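Local coordinates for protein ATP-dependent Clp endopeptidase (Clostridium difficile, PDB 3FES) that probably serves as the N-terminal domain of the Clp ATPase ClpC, a helical module that in relatives binds adaptors and substrates for ATP-driven proteolysis, at residues A[36-39]-A[40-44]; A[86-89]-A[90-93]. All coordinates share one frame; numbering follows the deposited sequence.

Contact 1: residues A[36-39]-A[40-44]; sequences ILLG and LLREE
I36 O accepts the backbone N-H of L40 at 2.8 Å, and the isobutyl group of L40 folds back over the same carbonyl, its CG 3.3 Å from I36 O. Further along, L40 CD1 meets I36 CG2 at 4.2 Å. Three more i to i+4 bonds follow: L41 N to L37 O, R42 N to L38 O and E43 N to G39 O. The R42 N-H to L38 O bond is nearly straight, 167° at the hydrogen; that of E43 bends to 132° as helix 33-43 runs out and E44 turns to positive phi. This helix runs close to the middle of the mainly helical Clp N-terminal domain, with helices 10-25, 47-55, 59-70 and 107-117 packed around its leucines. On the side toward helices 10-25 and 59-70, R42, in one of its two modelled conformers, crosses L38 obliquely, its CG 4.0 Å from L38 CD1. A bend at chi3 (68°) then turns the guanidinium away from L38; NH2 forms a salt bridge with E21 and NH1 a hydrogen bond with S22, both on helix 10-25. E43 bends at chi2, and its OE1 accepts the backbone N-H of G46, tying the carboxylate to the turn that leads into helix 47-55.

Contact 2: residues A[86-89]-A[90-93]; sequences SKQI and LELS
With chi1 near -63°, L90 sets its CG opposite its own carbonyl carbon and beside its backbone N, which lays the side chain back over the preceding turn: CG comes to 3.4 Å from S86 O, the acceptor of L90 N-H. Q88 and E91 run side by side on the outer face, which brings Q88 OE1 within 3.4 Å of E91 OE1. Both oxygens are acceptors, so no hydrogen bond joins them, and the amide and carboxylate planes stand 80° apart; Q88 was modelled in two conformers, so this approach belongs to one of them. The backbone beneath is regular alpha-helix, with N-H groups of L90, E91, L92 and S93 bonded to the carbonyls of S86, K87, Q88 and I89 at 2.8 to 3.0 Å. Helix 84-99 is amphipathic here, a component of the mainly helical Clp N-terminal fold: K87, Q88 and E91 face solvent, whereas I89 and L92 pack on A113 of helix 107-117, and L90 lies against F8 and L82. S93 puts its hydroxyl between its own backbone N and carbonyl carbon, from where OG donates to L90 O at 2.7 Å. The donor meets that carbonyl well off its axis, at a C=O...OG angle of 123°. S93 CB also rests 3.6 Å from I89 O, the oxygen that takes the S93 N-H, while the neighbouring carbonyl oxygen, Q88 O, is approached by L92 CB at 3.3 Å. At the opposite end of the segment, the S86 hydroxyl is hydrogen-bonded to V31 O, linking this helix to strand 30-31.

How the contacts relate
Contact 1, on helix 33-43, comes first along the chain and contact 2, on helix 84-99, follows; helices 47-55 and 59-70 and the short strand 81-82 lie between them. Their centres are about 15 Å apart, yet they touch where I36 CD1 packs 3.5 Å from S86 OG. Helix 107-117 unites them further, taking I36, L37 and L40 from one and I89 and L92 from the other; I114 meets both L40 and I89. Contact 1 is the more central, its centre about 6 Å from the centre of the chain against about 10 Å for contact 2, so the pair spans this compact domain from its core to a solvent-facing helix.

Contact 1: residues A[36-39]-A[40-44]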
ATOM      1  N   ILE A  36      -2.677   1.153   3.299  1.00 21.89           N
ATOM      2  CA  ILE A  36      -1.720   1.608   2.287  1.00 22.47           C
ATOM      3  C   ILE A  36      -1.923   0.780   1.004  1.00 22.74           C
ATOM      4  O   ILE A  36      -1.931   1.318  -0.105  1.00 21.71           O
ATOM      5  CB  ILE A  36      -0.258   1.457   2.795  1.00 22.73           C
ATOM      6  CG1 ILE A  36      -0.012   2.312   4.054  1.00 25.81           C
ATOM      7  CG2 ILE A  36       0.750   1.831   1.674  1.00 24.31           C
ATOM      8  CD1 ILE A  36       1.349   2.076   4.675  1.00 28.49           C
ATOM      9  N   LEU A  37      -2.065  -0.548   1.151  1.00 22.96           N
ATOM     10  CA  LEU A  37      -2.326  -1.379  -0.034  1.00 23.22           C
ATOM     11  C   LEU A  37      -3.600  -0.952  -0.795  1.00 23.61           C
ATOM     12  O   LEU A  37      -3.609  -0.853  -2.051  1.00 23.60           O
ATOM     13  CB  LEU A  37      -2.416  -2.862   0.394  1.00 22.36           C
ATOM     14  CG  LEU A  37      -2.466  -3.861  -0.766  1.00 24.52           C
ATOM     15  CD1 LEU A  37      -1.110  -4.001  -1.429  1.00 25.29           C
ATOM     16  CD2 LEU A  37      -2.862  -5.216  -0.214  1.00 22.64           C
ATOM     17  N   LEU A  38      -4.664  -0.673  -0.042  1.00 23.71           N
ATOM     18  CA  LEU A  38      -5.912  -0.227  -0.646  1.00 23.73           C
ATOM     19  C   LEU A  38      -5.725   1.165  -1.250  1.00 23.42           C
ATOM     20  O   LEU A  38      -6.237   1.455  -2.342  1.00 22.35           O
ATOM     21  CB  LEU A  38      -7.035  -0.187   0.399  1.00 24.62           C
ATOM     22  CG  LEU A  38      -8.423   0.311  -0.038  1.00 25.07           C
ATOM     23  CD1 LEU A  38      -8.954  -0.417  -1.295  1.00 27.16           C
ATOM     24  CD2 LEU A  38      -9.376   0.197   1.135  1.00 26.92           C
ATOM     25  N   GLY A  39      -4.961   2.004  -0.555  1.00 23.11           N
ATOM     26  CA  GLY A  39      -4.640   3.341  -1.097  1.00 22.76           C
ATOM     27  C   GLY A  39      -3.899   3.271  -2.444  1.00 23.17           C
ATOM     28  O   GLY A  39      -4.169   4.077  -3.365  1.00 22.63           O
ATOM     29  N   LEU A  40      -2.930   2.357  -2.542  1.00 22.22           N
ATOM     30  CA  LEU A  40      -2.180   2.119  -3.784  1.00 22.88           C
ATOM     31  C   LEU A  40      -3.106   1.684  -4.921  1.00 23.46           C
ATOM     32  O   LEU A  40      -2.946   2.152  -6.048  1.00 23.27           O
ATOM     33  CB  LEU A  40      -1.044   1.091  -3.596  1.00 23.15           C
ATOM     34  CG  LEU A  40       0.110   1.512  -2.630  1.00 23.63           C
ATOM     35  CD1 LEU A  40       0.921   0.250  -2.235  1.00 25.14           C
ATOM     36  CD2 LEU A  40       0.979   2.604  -3.334  1.00 21.50           C
ATOM     37  N   LEU A  41      -4.049   0.790  -4.617  1.00 24.61           N
ATOM     38  CA  LEU A  41      -5.013   0.338  -5.633  1.00 25.99           C
ATOM     39  C   LEU A  41      -5.918   1.482  -6.077  1.00 25.56           C
ATOM     40  O   LEU A  41      -6.100   1.726  -7.287  1.00 25.94           O
ATOM     41  CB  LEU A  41      -5.839  -0.852  -5.127  1.00 25.72           C
ATOM     42  CG  LEU A  41      -6.709  -1.504  -6.234  1.00 27.78           C
ATOM     43  CD1 LEU A  41      -5.985  -1.690  -7.583  1.00 30.24           C
ATOM     44  CD2 LEU A  41      -7.190  -2.834  -5.771  1.00 30.03           C
ATOM     45  N   ARG A  42      -6.469   2.187  -5.106  0.60 25.76           N
ATOM     46  CA  ARG A  42      -7.391   3.281  -5.388  0.60 25.72           C
ATOM     47  C   ARG A  42      -6.729   4.404  -6.189  0.60 25.78           C
ATOM     48  O   ARG A  42      -7.411   5.131  -6.921  0.60 25.30           O
ATOM     49  CB  ARG A  42      -7.977   3.818  -4.082  0.60 26.03           C
ATOM     50  CG  ARG A  42      -9.012   2.894  -3.450  0.60 27.80           C
ATOM     51  CD  ARG A  42      -9.587   3.500  -2.171  0.60 26.08           C
ATOM     52  NE  ARG A  42     -10.391   4.674  -2.502  0.60 26.32           N
ATOM     53  CZ  ARG A  42     -10.557   5.729  -1.719  0.60 26.36           C
ATOM     54  NH1 ARG A  42      -9.970   5.791  -0.505  0.60 24.77           N
ATOM     55  NH2 ARG A  42     -11.323   6.732  -2.164  0.60 26.77           N
ATOM     56  N   GLU A  43      -5.407   4.548  -6.053  1.00 25.21           N
ATOM     57  CA  GLU A  43      -4.692   5.620  -6.751  1.00 26.30           C
ATOM     58  C   GLU A  43      -4.767   5.439  -8.281  1.00 26.83           C
ATOM     59  O   GLU A  43      -4.712   6.423  -9.018  1.00 27.31           O
ATOM     60  CB  GLU A  43      -3.269   5.814  -6.211  1.00 25.75           C
ATOM     61  CG  GLU A  43      -2.491   6.977  -6.875  1.00 25.18           C
ATOM     62  CD  GLU A  43      -1.847   6.598  -8.212  1.00 29.00           C
ATOM     63  OE1 GLU A  43      -1.459   5.420  -8.385  1.00 29.62           O
ATOM     64  OE2 GLU A  43      -1.708   7.489  -9.085  1.00 28.19           O
ATOM     65  N   GLU A  44      -4.945   4.195  -8.725  1.00 27.54           N
ATOM     66  CA  GLU A  44      -5.304   3.842 -10.115  1.00 29.46           C
ATOM     67  C   GLU A  44      -4.197   3.950 -11.174  1.00 29.45           C
ATOM     68  O   GLU A  44      -4.024   3.022 -11.974  1.00 30.37           O
ATOM     69  CB  GLU A  44      -6.556   4.585 -10.609  1.00 30.32           C
ATOM     70  CG  GLU A  44      -7.864   4.047 -10.049  1.00 34.52           C
ATOM     71  CD  GLU A  44      -9.103   4.671 -10.693  1.00 40.83           C
ATOM     72  OE1 GLU A  44     -10.121   4.816  -9.990  1.00 43.94           O
ATOM     73  OE2 GLU A  44      -9.070   5.018 -11.894  1.00 42.19           O
TER

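Contact 2: residues A[86-89]-A[90-93]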
ATOM      1  N   SER A  86       3.337   0.690   9.225  1.00 21.72           N
ATOM      2  CA  SER A  86       3.167   1.682   8.166  1.00 21.23           C
ATOM      3  C   SER A  86       4.337   2.626   8.074  1.00 20.66           C
ATOM      4  O   SER A  86       4.834   2.882   6.975  1.00 21.27           O
ATOM      5  CB  SER A  86       1.847   2.428   8.337  1.00 20.04           C
ATOM      6  OG  SER A  86       0.768   1.512   8.090  1.00 23.16           O
ATOM      7  N   LYS A  87       4.777   3.141   9.210  1.00 20.20           N
ATOM      8  CA  LYS A  87       5.975   3.991   9.231  1.00 21.12           C
ATOM      9  C   LYS A  87       7.234   3.276   8.733  1.00 21.39           C
ATOM     10  O   LYS A  87       8.025   3.865   7.994  1.00 22.09           O
ATOM     11  CB  LYS A  87       6.210   4.601  10.621  1.00 19.74           C
ATOM     12  CG  LYS A  87       5.140   5.686  10.946  1.00 23.38           C
ATOM     13  CD  LYS A  87       5.464   6.460  12.225  1.00 28.46           C
ATOM     14  CE  LYS A  87       6.683   7.356  12.039  1.00 33.79           C
ATOM     15  NZ  LYS A  87       6.283   8.646  11.419  1.00 36.92           N
ATOM     16  N   GLN A  88       7.401   2.008   9.128  0.50 20.95           N
ATOM     17  CA  GLN A  88       8.512   1.199   8.669  0.50 21.20           C
ATOM     18  C   GLN A  88       8.445   0.950   7.158  0.50 20.93           C
ATOM     19  O   GLN A  88       9.464   1.007   6.470  0.50 21.00           O
ATOM     20  CB  GLN A  88       8.528  -0.145   9.423  0.50 21.56           C
ATOM     21  CG  GLN A  88       8.955  -0.014  10.880  0.50 25.02           C
ATOM     22  CD  GLN A  88      10.472  -0.120  11.082  0.50 31.93           C
ATOM     23  OE1 GLN A  88      11.113   0.796  11.634  0.50 35.51           O
ATOM     24  NE2 GLN A  88      11.053  -1.246  10.652  0.50 32.64           N
ATOM     25  N   ILE A  89       7.252   0.668   6.661  1.00 20.81           N
ATOM     26  CA  ILE A  89       7.030   0.497   5.206  1.00 21.47           C
ATOM     27  C   ILE A  89       7.432   1.748   4.442  1.00 22.21           C
ATOM     28  O   ILE A  89       8.150   1.672   3.413  1.00 22.37           O
ATOM     29  CB  ILE A  89       5.564   0.130   4.909  1.00 21.83           C
ATOM     30  CG1 ILE A  89       5.324  -1.335   5.302  1.00 24.48           C
ATOM     31  CG2 ILE A  89       5.207   0.399   3.379  1.00 23.19           C
ATOM     32  CD1 ILE A  89       3.839  -1.705   5.476  1.00 24.08           C
ATOM     33  N   LEU A  90       7.000   2.916   4.942  1.00 21.22           N
ATOM     34  CA  LEU A  90       7.370   4.139   4.229  1.00 22.02           C
ATOM     35  C   LEU A  90       8.869   4.416   4.270  1.00 22.15           C
ATOM     36  O   LEU A  90       9.434   4.874   3.295  1.00 21.21           O
ATOM     37  CB  LEU A  90       6.575   5.342   4.721  1.00 21.15           C
ATOM     38  CG  LEU A  90       5.069   5.206   4.459  1.00 23.07           C
ATOM     39  CD1 LEU A  90       4.398   6.467   5.026  1.00 24.87           C
ATOM     40  CD2 LEU A  90       4.676   5.010   2.962  1.00 23.89           C
ATOM     41  N   GLU A  91       9.494   4.206   5.423  1.00 22.36           N
ATOM     42  CA  GLU A  91      10.950   4.294   5.531  1.00 23.89           C
ATOM     43  C   GLU A  91      11.637   3.318   4.580  1.00 24.38           C
ATOM     44  O   GLU A  91      12.579   3.699   3.869  1.00 24.47           O
ATOM     45  CB  GLU A  91      11.353   4.059   6.987  1.00 24.64           C
ATOM     46  CG  GLU A  91      12.802   4.099   7.298  1.00 28.86           C
ATOM     47  CD  GLU A  91      13.017   3.829   8.797  1.00 36.97           C
ATOM     48  OE1 GLU A  91      12.701   2.718   9.273  1.00 39.80           O
ATOM     49  OE2 GLU A  91      13.489   4.736   9.492  1.00 38.47           O
ATOM     50  N   LEU A  92      11.164   2.079   4.535  1.00 23.09           N
ATOM     51  CA  LEU A  92      11.708   1.115   3.586  1.00 24.25           C
ATOM     52  C   LEU A  92      11.542   1.501   2.094  1.00 24.38           C
ATOM     53  O   LEU A  92      12.431   1.249   1.274  1.00 24.53           O
ATOM     54  CB  LEU A  92      11.041  -0.227   3.833  1.00 25.04           C
ATOM     55  CG  LEU A  92      11.656  -1.522   3.279  1.00 29.53           C
ATOM     56  CD1 LEU A  92      13.127  -1.685   3.681  1.00 31.25           C
ATOM     57  CD2 LEU A  92      10.829  -2.684   3.820  1.00 29.09           C
ATOM     58  N   SER A  93      10.412   2.102   1.752  1.00 24.08           N
ATOM     59  CA  SER A  93      10.240   2.583   0.377  1.00 23.42           C
ATOM     60  C   SER A  93      11.345   3.596   0.023  1.00 23.71           C
ATOM     61  O   SER A  93      11.825   3.582  -1.114  1.00 23.14           O
ATOM     62  CB  SER A  93       8.827   3.113   0.178  1.00 24.07           C
ATOM     63  OG  SER A  93       8.666   4.386   0.784  1.00 22.49           O
TER